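Protocadherin gamma-B3 (Homo sapiens, PDB 5K8R) is a potential calcium-dependent cell-adhesion protein that may help establish and maintain specific neuronal connections in the brain, present here as its first four cadherin repeats. Local coordinates at residues N99-S104 / L182-G187; F360-V365 / P386-T391; S15-L20 / L54-R59. All coordinates share one frame; numbering follows the deposited sequence.

Contact 1: N99-S104 / L182-G187. With CA (calcium ion), chain B.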
loop_
_atom_site.group_PDB
_atom_site.type_symbol
_atom_site.label_atom_id
_atom_site.label_comp_id
_atom_site.label_asym_id
_atom_site.label_seq_id
_atom_site.Cartn_x
_atom_site.Cartn_y
_atom_site.Cartn_z
ATOM N N ASN A 99 -33.788 -25.648 19.075
ATOM C CA ASN A 99 -32.747 -24.636 19.137
ATOM C C ASN A 99 -32.521 -24.068 17.739
ATOM O O ASN A 99 -32.333 -24.838 16.781
ATOM C CB ASN A 99 -31.440 -25.217 19.689
ATOM C CG ASN A 99 -31.503 -25.479 21.178
ATOM O OD1 ASN A 99 -31.423 -26.624 21.622
ATOM N ND2 ASN A 99 -31.639 -24.414 21.960
ATOM N N PRO A 100 -32.534 -22.750 17.579
ATOM C CA PRO A 100 -32.266 -22.164 16.269
ATOM C C PRO A 100 -30.774 -22.059 16.023
ATOM O O PRO A 100 -29.977 -22.081 16.974
ATOM C CB PRO A 100 -32.910 -20.775 16.376
ATOM C CG PRO A 100 -32.738 -20.425 17.819
ATOM C CD PRO A 100 -32.870 -21.726 18.584
ATOM N N PRO A 101 -30.351 -21.952 14.767
ATOM C CA PRO A 101 -28.943 -21.654 14.491
ATOM C C PRO A 101 -28.587 -20.256 14.971
ATOM O O PRO A 101 -29.452 -19.426 15.258
ATOM C CB PRO A 101 -28.844 -21.764 12.965
ATOM C CG PRO A 101 -30.239 -21.529 12.480
ATOM C CD PRO A 101 -31.137 -22.115 13.532
ATOM N N THR A 102 -27.284 -20.000 15.061
ATOM C CA THR A 102 -26.815 -18.717 15.557
ATOM C C THR A 102 -25.485 -18.368 14.908
ATOM O O THR A 102 -24.670 -19.245 14.611
ATOM C CB THR A 102 -26.669 -18.723 17.086
ATOM O OG1 THR A 102 -26.034 -17.512 17.515
ATOM C CG2 THR A 102 -25.841 -19.914 17.544
ATOM N N PHE A 103 -25.283 -17.075 14.679
ATOM C CA PHE A 103 -24.003 -16.535 14.250
ATOM C C PHE A 103 -23.307 -15.860 15.426
ATOM O O PHE A 103 -23.939 -15.455 16.405
ATOM C CB PHE A 103 -24.182 -15.540 13.101
ATOM C CG PHE A 103 -24.517 -16.183 11.784
ATOM C CD1 PHE A 103 -25.827 -16.253 11.344
ATOM C CD2 PHE A 103 -23.517 -16.717 10.986
ATOM C CE1 PHE A 103 -26.137 -16.843 10.132
ATOM C CE2 PHE A 103 -23.820 -17.309 9.773
ATOM C CZ PHE A 103 -25.131 -17.372 9.346
ATOM N N SER A 104 -21.981 -15.745 15.317
ATOM C CA SER A 104 -21.200 -15.176 16.412
ATOM C C SER A 104 -21.546 -13.709 16.638
ATOM O O SER A 104 -21.638 -13.256 17.785
ATOM C CB SER A 104 -19.707 -15.337 16.131
ATOM O OG SER A 104 -19.357 -16.705 16.011
ATOM N N LEU A 182 -27.104 -12.716 5.160
ATOM C CA LEU A 182 -26.913 -14.138 5.149
ATOM C C LEU A 182 -27.885 -14.792 6.094
ATOM O O LEU A 182 -28.039 -14.382 7.202
ATOM C CB LEU A 182 -25.499 -14.448 5.586
ATOM C CG LEU A 182 -24.972 -15.849 5.753
ATOM C CD1 LEU A 182 -24.993 -16.560 4.438
ATOM C CD2 LEU A 182 -23.609 -15.910 6.351
ATOM N N THR A 183 -28.534 -15.834 5.642
ATOM C CA THR A 183 -29.524 -16.548 6.436
ATOM C C THR A 183 -29.147 -18.022 6.525
ATOM O O THR A 183 -28.706 -18.621 5.539
ATOM C CB THR A 183 -30.929 -16.399 5.833
ATOM O OG1 THR A 183 -31.246 -15.008 5.700
ATOM C CG2 THR A 183 -31.973 -17.063 6.722
ATOM N N ALA A 184 -29.316 -18.598 7.713
ATOM C CA ALA A 184 -29.067 -20.014 7.954
ATOM C C ALA A 184 -30.354 -20.657 8.451
ATOM O O ALA A 184 -30.925 -20.214 9.454
ATOM C CB ALA A 184 -27.939 -20.213 8.967
ATOM N N VAL A 185 -30.807 -21.694 7.748
ATOM C CA VAL A 185 -32.021 -22.427 8.092
ATOM C C VAL A 185 -31.645 -23.883 8.328
ATOM O O VAL A 185 -31.047 -24.521 7.455
ATOM C CB VAL A 185 -33.086 -22.318 6.986
ATOM C CG1 VAL A 185 -34.422 -22.860 7.478
ATOM C CG2 VAL A 185 -33.221 -20.880 6.504
ATOM N N ASP A 186 -32.001 -24.409 9.499
ATOM C CA ASP A 186 -31.690 -25.795 9.813
ATOM C C ASP A 186 -32.677 -26.732 9.115
ATOM O O ASP A 186 -33.630 -26.304 8.459
ATOM C CB ASP A 186 -31.677 -26.016 11.327
ATOM C CG ASP A 186 -32.965 -25.575 12.008
ATOM O OD1 ASP A 186 -34.037 -25.593 11.367
ATOM O OD2 ASP A 186 -32.902 -25.217 13.201
ATOM N N GLY A 187 -32.442 -28.035 9.256
ATOM C CA GLY A 187 -33.278 -29.023 8.603
ATOM C C GLY A 187 -34.182 -29.776 9.556
ATOM O O GLY A 187 -34.589 -30.907 9.272
HETATM CA CA CA B . -31.603 -26.498 15.246
#
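Asn99 and Asp186 bind one calcium ion, while Pro101 and Phe103 lie against segment 182-187. This is the calcium-binding junction between the first and second cadherin repeats. Asn99 to Phe103 form the last part of the DxNDNxPxF linker signature of the family. Leu182, Ala184 and Asp186 of the second repeat face it. The two segments run in roughly opposite directions.

The metal bonds come first. Asn99 gives its backbone O, 2.4 Å from the calcium. Asp186 gives OD2, at 2.7 Å from the same ion. The first torsion of Asp186 (chi1 55°) sets CG between its own N and carbonyl carbon, and the carboxylate rises toward the linker. Its other oxygen, OD1, accepts a bond from the backbone N of Arg192. Each carboxylate oxygen thus has a partner, which should limit rotation of the group. Asn97, Asp129, Asp131 and Asn135 complete the site.

The remaining contacts are van der Waals. The ring of Pro101 crosses the Asp186 side chain at about a right angle, with Pro101 CD 3.6 Å from Asp186 OD2. Its CG sits 3.4 Å from Ala184 O. Phe103 has CG anti to its carbonyl carbon (chi1 -73°), and the ring tip meets the strand. Tyr140, Cys194 and Thr196 also touch this ring. Ala184 CB lies 4.0 Å from Phe103 CE1. One methyl of Leu182, CD2, meets the end of the ring, with both CZ and CE2 of Phe103 at 3.7 Å.

Contact 2: F360-V365 / P386-T391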
loop_
_atom_site.group_PDB
_atom_site.type_symbol
_atom_site.label_atom_id
_atom_site.label_comp_id
_atom_site.label_asym_id
_atom_site.label_seq_id
_atom_site.Cartn_x
_atom_site.Cartn_y
_atom_site.Cartn_z
ATOM N N PHE A 360 24.130 75.434 -31.776
ATOM C CA PHE A 360 25.458 75.288 -32.345
ATOM C C PHE A 360 25.423 75.483 -33.852
ATOM O O PHE A 360 24.369 75.359 -34.483
ATOM C CB PHE A 360 26.024 73.901 -32.023
ATOM C CG PHE A 360 26.015 73.565 -30.562
ATOM C CD1 PHE A 360 26.904 74.173 -29.691
ATOM C CD2 PHE A 360 25.121 72.634 -30.059
ATOM C CE1 PHE A 360 26.897 73.863 -28.345
ATOM C CE2 PHE A 360 25.110 72.320 -28.716
ATOM C CZ PHE A 360 25.998 72.935 -27.856
ATOM N N PRO A 361 26.567 75.793 -34.471
ATOM C CA PRO A 361 26.617 75.842 -35.940
ATOM C C PRO A 361 26.704 74.456 -36.560
ATOM O O PRO A 361 27.401 74.259 -37.561
ATOM C CB PRO A 361 27.881 76.665 -36.216
ATOM C CG PRO A 361 28.749 76.406 -35.036
ATOM C CD PRO A 361 27.820 76.274 -33.861
ATOM N N PHE A 362 26.004 73.488 -35.974
ATOM C CA PHE A 362 25.991 72.114 -36.449
ATOM C C PHE A 362 24.544 71.658 -36.619
ATOM O O PHE A 362 23.597 72.384 -36.301
ATOM C CB PHE A 362 26.753 71.189 -35.491
ATOM C CG PHE A 362 28.133 71.677 -35.147
ATOM C CD1 PHE A 362 29.132 71.710 -36.105
ATOM C CD2 PHE A 362 28.432 72.095 -33.861
ATOM C CE1 PHE A 362 30.401 72.158 -35.788
ATOM C CE2 PHE A 362 29.699 72.543 -33.539
ATOM C CZ PHE A 362 30.685 72.574 -34.504
ATOM N N LYS A 363 24.380 70.435 -37.116
ATOM C CA LYS A 363 23.072 69.906 -37.477
ATOM C C LYS A 363 23.162 68.400 -37.667
ATOM O O LYS A 363 24.068 67.912 -38.347
ATOM C CB LYS A 363 22.559 70.578 -38.755
ATOM C CG LYS A 363 21.261 70.002 -39.291
ATOM C CD LYS A 363 20.946 70.558 -40.673
ATOM C CE LYS A 363 22.033 70.199 -41.676
ATOM N NZ LYS A 363 21.710 70.671 -43.052
ATOM N N ILE A 364 22.231 67.661 -37.073
ATOM C CA ILE A 364 22.228 66.206 -37.176
ATOM C C ILE A 364 21.511 65.794 -38.455
ATOM O O ILE A 364 20.372 66.208 -38.708
ATOM C CB ILE A 364 21.570 65.572 -35.940
ATOM C CG1 ILE A 364 22.485 65.710 -34.722
ATOM C CG2 ILE A 364 21.243 64.107 -36.197
ATOM C CD1 ILE A 364 21.957 65.025 -33.480
ATOM N N VAL A 365 22.177 64.977 -39.267
ATOM C CA VAL A 365 21.614 64.448 -40.504
ATOM C C VAL A 365 21.537 62.934 -40.370
ATOM O O VAL A 365 22.569 62.265 -40.234
ATOM C CB VAL A 365 22.447 64.849 -41.732
ATOM C CG1 VAL A 365 21.852 64.245 -42.996
ATOM C CG2 VAL A 365 22.529 66.363 -41.847
ATOM N N PRO A 386 36.879 78.824 -29.884
ATOM C CA PRO A 386 37.885 77.790 -30.175
ATOM C C PRO A 386 37.375 76.365 -30.052
ATOM O O PRO A 386 37.988 75.462 -30.636
ATOM C CB PRO A 386 38.978 78.070 -29.135
ATOM C CG PRO A 386 38.234 78.656 -27.982
ATOM C CD PRO A 386 37.100 79.462 -28.575
ATOM N N GLU A 387 36.290 76.128 -29.319
ATOM C CA GLU A 387 35.790 74.773 -29.137
ATOM C C GLU A 387 34.301 74.825 -28.834
ATOM O O GLU A 387 33.798 75.814 -28.295
ATOM C CB GLU A 387 36.541 74.047 -28.015
ATOM C CG GLU A 387 36.498 74.770 -26.680
ATOM C CD GLU A 387 37.274 74.049 -25.597
ATOM O OE1 GLU A 387 37.962 73.055 -25.916
ATOM O OE2 GLU A 387 37.197 74.476 -24.425
ATOM N N TYR A 388 33.606 73.747 -29.187
ATOM C CA TYR A 388 32.176 73.609 -28.943
ATOM C C TYR A 388 31.925 72.356 -28.119
ATOM O O TYR A 388 32.457 71.287 -28.432
ATOM C CB TYR A 388 31.390 73.531 -30.255
ATOM C CG TYR A 388 31.434 74.788 -31.093
ATOM C CD1 TYR A 388 32.405 74.957 -32.070
ATOM C CD2 TYR A 388 30.497 75.797 -30.916
ATOM C CE1 TYR A 388 32.447 76.102 -32.845
ATOM C CE2 TYR A 388 30.531 76.946 -31.686
ATOM C CZ TYR A 388 31.508 77.092 -32.650
ATOM O OH TYR A 388 31.550 78.232 -33.420
ATOM N N ASN A 389 31.115 72.489 -27.073
ATOM C CA ASN A 389 30.692 71.352 -26.258
ATOM C C ASN A 389 29.326 70.913 -26.776
ATOM O O ASN A 389 28.286 71.416 -26.353
ATOM C CB ASN A 389 30.655 71.723 -24.780
ATOM C CG ASN A 389 32.039 71.956 -24.206
ATOM O OD1 ASN A 389 32.973 71.205 -24.483
ATOM N ND2 ASN A 389 32.178 73.006 -23.406
ATOM N N VAL A 390 29.338 69.964 -27.708
ATOM C CA VAL A 390 28.124 69.507 -28.375
ATOM C C VAL A 390 27.515 68.368 -27.568
ATOM O O VAL A 390 28.158 67.335 -27.351
ATOM C CB VAL A 390 28.421 69.065 -29.816
ATOM C CG1 VAL A 390 27.177 68.472 -30.453
ATOM C CG2 VAL A 390 28.932 70.241 -30.633
ATOM N N THR A 391 26.274 68.554 -27.128
ATOM C CA THR A 391 25.549 67.559 -26.347
ATOM C C THR A 391 24.501 66.898 -27.233
ATOM O O THR A 391 23.614 67.575 -27.762
ATOM C CB THR A 391 24.889 68.191 -25.121
ATOM O OG1 THR A 391 25.898 68.690 -24.234
ATOM C CG2 THR A 391 24.040 67.164 -24.387
#
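Phe362 and Tyr388 both hold CG anti to the carbonyl carbon and beside the backbone N, with chi1 of -51° for Phe362 and -65° for Tyr388. These torsions bring the two rings together as a T-shaped (edge-to-face) pair. The edge of Phe362 points at the face of Tyr388, the planes stand at 85°, and the two ring centroids are 5.2 Å apart. Phe362 CE2 makes the closest approach of the pair, 3.7 Å from Tyr388 CG.

Pro361 meets the same tyrosine tip to tip. Its CD is 3.5 Å from Tyr388 CE2, and its CG lies near the phenol oxygen. Pro361 CG also lies over one face of the neighbouring Phe362 ring, toward its rim. Leu380, a ligand of a bound sodium ion together with Glu328, touches both Pro361 and Tyr388.

Phe360 slides past Tyr388 in the opposite direction and reaches the backbone beyond it. Its CZ comes to 3.1 Å from Asn389 O. One face of the ring takes Val390 CA, 4.0 Å above the plane and offset toward the rim. The CG2 methyl of Val390 touches both phenylalanines. It is 3.8 Å from Phe362 CD2 and 4.4 Å from Phe360 CG.

Asn389 CB leaves the backbone away from segment 360-365, and its OD1 is hydrogen-bonded to Thr409 OG1. Strand 362-366 is an outermost strand of one sheet, and strand 387-396 is an inner strand of the other. The aromatic cluster joins the two sheets of the Greek-key beta sandwich of the fourth cadherin repeat.

Contact 3: S15-L20 / L54-R59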
loop_
_atom_site.group_PDB
_atom_site.type_symbol
_atom_site.label_atom_id
_atom_site.label_comp_id
_atom_site.label_asym_id
_atom_site.label_seq_id
_atom_site.Cartn_x
_atom_site.Cartn_y
_atom_site.Cartn_z
ATOM N N SER A 15 -44.557 -37.682 32.277
ATOM C CA SER A 15 -44.767 -38.385 31.019
ATOM C C SER A 15 -44.321 -39.836 31.144
ATOM O O SER A 15 -43.281 -40.135 31.737
ATOM C CB SER A 15 -44.004 -37.694 29.889
ATOM O OG SER A 15 -44.462 -36.365 29.703
ATOM N N LEU A 16 -45.115 -40.738 30.574
ATOM C CA LEU A 16 -44.846 -42.165 30.695
ATOM C C LEU A 16 -43.625 -42.547 29.868
ATOM O O LEU A 16 -43.643 -42.448 28.637
ATOM C CB LEU A 16 -46.064 -42.971 30.251
ATOM C CG LEU A 16 -45.887 -44.491 30.225
ATOM C CD1 LEU A 16 -45.550 -45.015 31.610
ATOM C CD2 LEU A 16 -47.132 -45.172 29.682
ATOM N N VAL A 17 -42.561 -42.979 30.545
ATOM C CA VAL A 17 -41.420 -43.548 29.838
ATOM C C VAL A 17 -41.679 -45.009 29.503
ATOM O O VAL A 17 -41.448 -45.454 28.373
ATOM C CB VAL A 17 -40.129 -43.384 30.662
ATOM C CG1 VAL A 17 -38.947 -43.992 29.920
ATOM C CG2 VAL A 17 -39.880 -41.921 30.971
ATOM N N GLY A 18 -42.165 -45.777 30.473
ATOM C CA GLY A 18 -42.458 -47.167 30.178
ATOM C C GLY A 18 -43.124 -47.858 31.344
ATOM O O GLY A 18 -43.376 -47.261 32.394
ATOM N N ASN A 19 -43.418 -49.140 31.136
ATOM C CA ASN A 19 -43.985 -50.008 32.163
ATOM C C ASN A 19 -42.874 -50.947 32.627
ATOM O O ASN A 19 -42.791 -52.102 32.207
ATOM C CB ASN A 19 -45.198 -50.781 31.626
ATOM C CG ASN A 19 -46.220 -49.878 30.954
ATOM O OD1 ASN A 19 -46.972 -49.165 31.620
ATOM N ND2 ASN A 19 -46.259 -49.916 29.627
ATOM N N LEU A 20 -42.013 -50.433 33.509
ATOM C CA LEU A 20 -40.833 -51.187 33.925
ATOM C C LEU A 20 -41.212 -52.504 34.589
ATOM O O LEU A 20 -40.579 -53.537 34.342
ATOM C CB LEU A 20 -39.974 -50.344 34.867
ATOM C CG LEU A 20 -38.736 -49.702 34.245
ATOM C CD1 LEU A 20 -37.939 -48.957 35.302
ATOM C CD2 LEU A 20 -37.879 -50.759 33.567
ATOM N N LEU A 54 -42.111 -46.377 34.818
ATOM C CA LEU A 54 -41.011 -45.425 34.733
ATOM C C LEU A 54 -41.526 -44.136 34.107
ATOM O O LEU A 54 -42.057 -44.153 32.986
ATOM C CB LEU A 54 -39.862 -46.007 33.915
ATOM C CG LEU A 54 -38.559 -45.209 33.915
ATOM C CD1 LEU A 54 -37.969 -45.164 35.315
ATOM C CD2 LEU A 54 -37.567 -45.801 32.928
ATOM N N LEU A 55 -41.368 -43.025 34.829
ATOM C CA LEU A 55 -41.912 -41.731 34.441
ATOM C C LEU A 55 -40.822 -40.668 34.479
ATOM O O LEU A 55 -39.811 -40.801 35.177
ATOM C CB LEU A 55 -43.065 -41.303 35.363
ATOM C CG LEU A 55 -44.214 -42.281 35.602
ATOM C CD1 LEU A 55 -45.200 -41.699 36.601
ATOM C CD2 LEU A 55 -44.914 -42.620 34.299
ATOM N N VAL A 56 -41.058 -39.593 33.724
ATOM C CA VAL A 56 -40.145 -38.455 33.704
ATOM C C VAL A 56 -40.298 -37.660 34.994
ATOM O O VAL A 56 -41.410 -37.275 35.378
ATOM C CB VAL A 56 -40.410 -37.570 32.476
ATOM C CG1 VAL A 56 -39.580 -36.301 32.547
ATOM C CG2 VAL A 56 -40.109 -38.329 31.193
ATOM N N SER A 57 -39.176 -37.400 35.663
ATOM C CA SER A 57 -39.182 -36.704 36.943
ATOM C C SER A 57 -38.761 -35.245 36.847
ATOM O O SER A 57 -39.210 -34.430 37.659
ATOM C CB SER A 57 -38.263 -37.420 37.939
ATOM O OG SER A 57 -38.215 -36.730 39.176
ATOM N N ASP A 58 -37.911 -34.895 35.883
ATOM C CA ASP A 58 -37.425 -33.530 35.741
ATOM C C ASP A 58 -37.181 -33.258 34.261
ATOM O O ASP A 58 -37.390 -34.124 33.409
ATOM C CB ASP A 58 -36.161 -33.313 36.581
ATOM C CG ASP A 58 -35.873 -31.847 36.845
ATOM O OD1 ASP A 58 -36.793 -31.019 36.682
ATOM O OD2 ASP A 58 -34.726 -31.524 37.219
ATOM N N ARG A 59 -36.737 -32.041 33.960
ATOM C CA ARG A 59 -36.482 -31.660 32.579
ATOM C C ARG A 59 -35.290 -32.430 32.023
ATOM O O ARG A 59 -34.214 -32.455 32.629
ATOM C CB ARG A 59 -36.233 -30.156 32.476
ATOM C CG ARG A 59 -35.852 -29.692 31.079
ATOM C CD ARG A 59 -35.850 -28.177 30.977
ATOM N NE ARG A 59 -35.504 -27.723 29.633
ATOM C CZ ARG A 59 -34.294 -27.311 29.270
ATOM N NH1 ARG A 59 -33.305 -27.286 30.155
ATOM N NH2 ARG A 59 -34.072 -26.917 28.024
#
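Ser15 to Gly18 pair with Leu54 to Val56 as antiparallel strands in the first cadherin repeat. Strand 16-19 is an outermost strand of a three-stranded sheet, and strand 53-56 is its middle one. Val56 N donates to Ser15 O over 3.0 Å.

Leu16 and Leu55 form a non-hydrogen-bonded pair, Gly18 and Leu54 a hydrogen-bonded one. Between them the register slips by one residue, a beta bulge at Val17. Leu54 O is gripped by two amides there, Val17 N at 2.8 Å and Gly18 N at 3.0 Å. The Gly18 bond is straighter, 157° against 134°, and uses a lone pair in the carbonyl plane; Val17 N is tilted from that plane. The return bond from Leu54 N to Gly18 O is weak.

Leu16 CD1 touches Leu55 CD2 on one face of the sheet. The other faces the core of the cadherin sandwich. There Val17 CG1 is 3.8 Å from Leu54 CD2, and Val17 CG2 is 3.6 Å from Val56 CG2. Leu20 CD1, from helix 20-23, lies 3.8 Å from Leu54 CB.

An alanine at Leu54 would probably open a gap where CD1 and CD2 lay, leaving Val17 CG1 without its leucine partner and Leu20 CD1 with only the CB.

From the N terminus, contact 3 comes first and closes a loop of 33 residues within the first cadherin repeat. Contact 1 follows. It closes a loop of 77 residues from the linker to a late strand of the second repeat. Contact 2 closes a short loop of 20 residues in the fourth repeat. The three are in series, so none nests in or crosses another. Contact 3 pairs neighbouring strands of one sheet, contact 2 joins facing sheets, and contact 1 ties one repeat to the next. Contacts 1 and 3 do not touch, though their nearest atoms are about 7 Å apart. Contact 2 lies on the opposite side of the chain's centre.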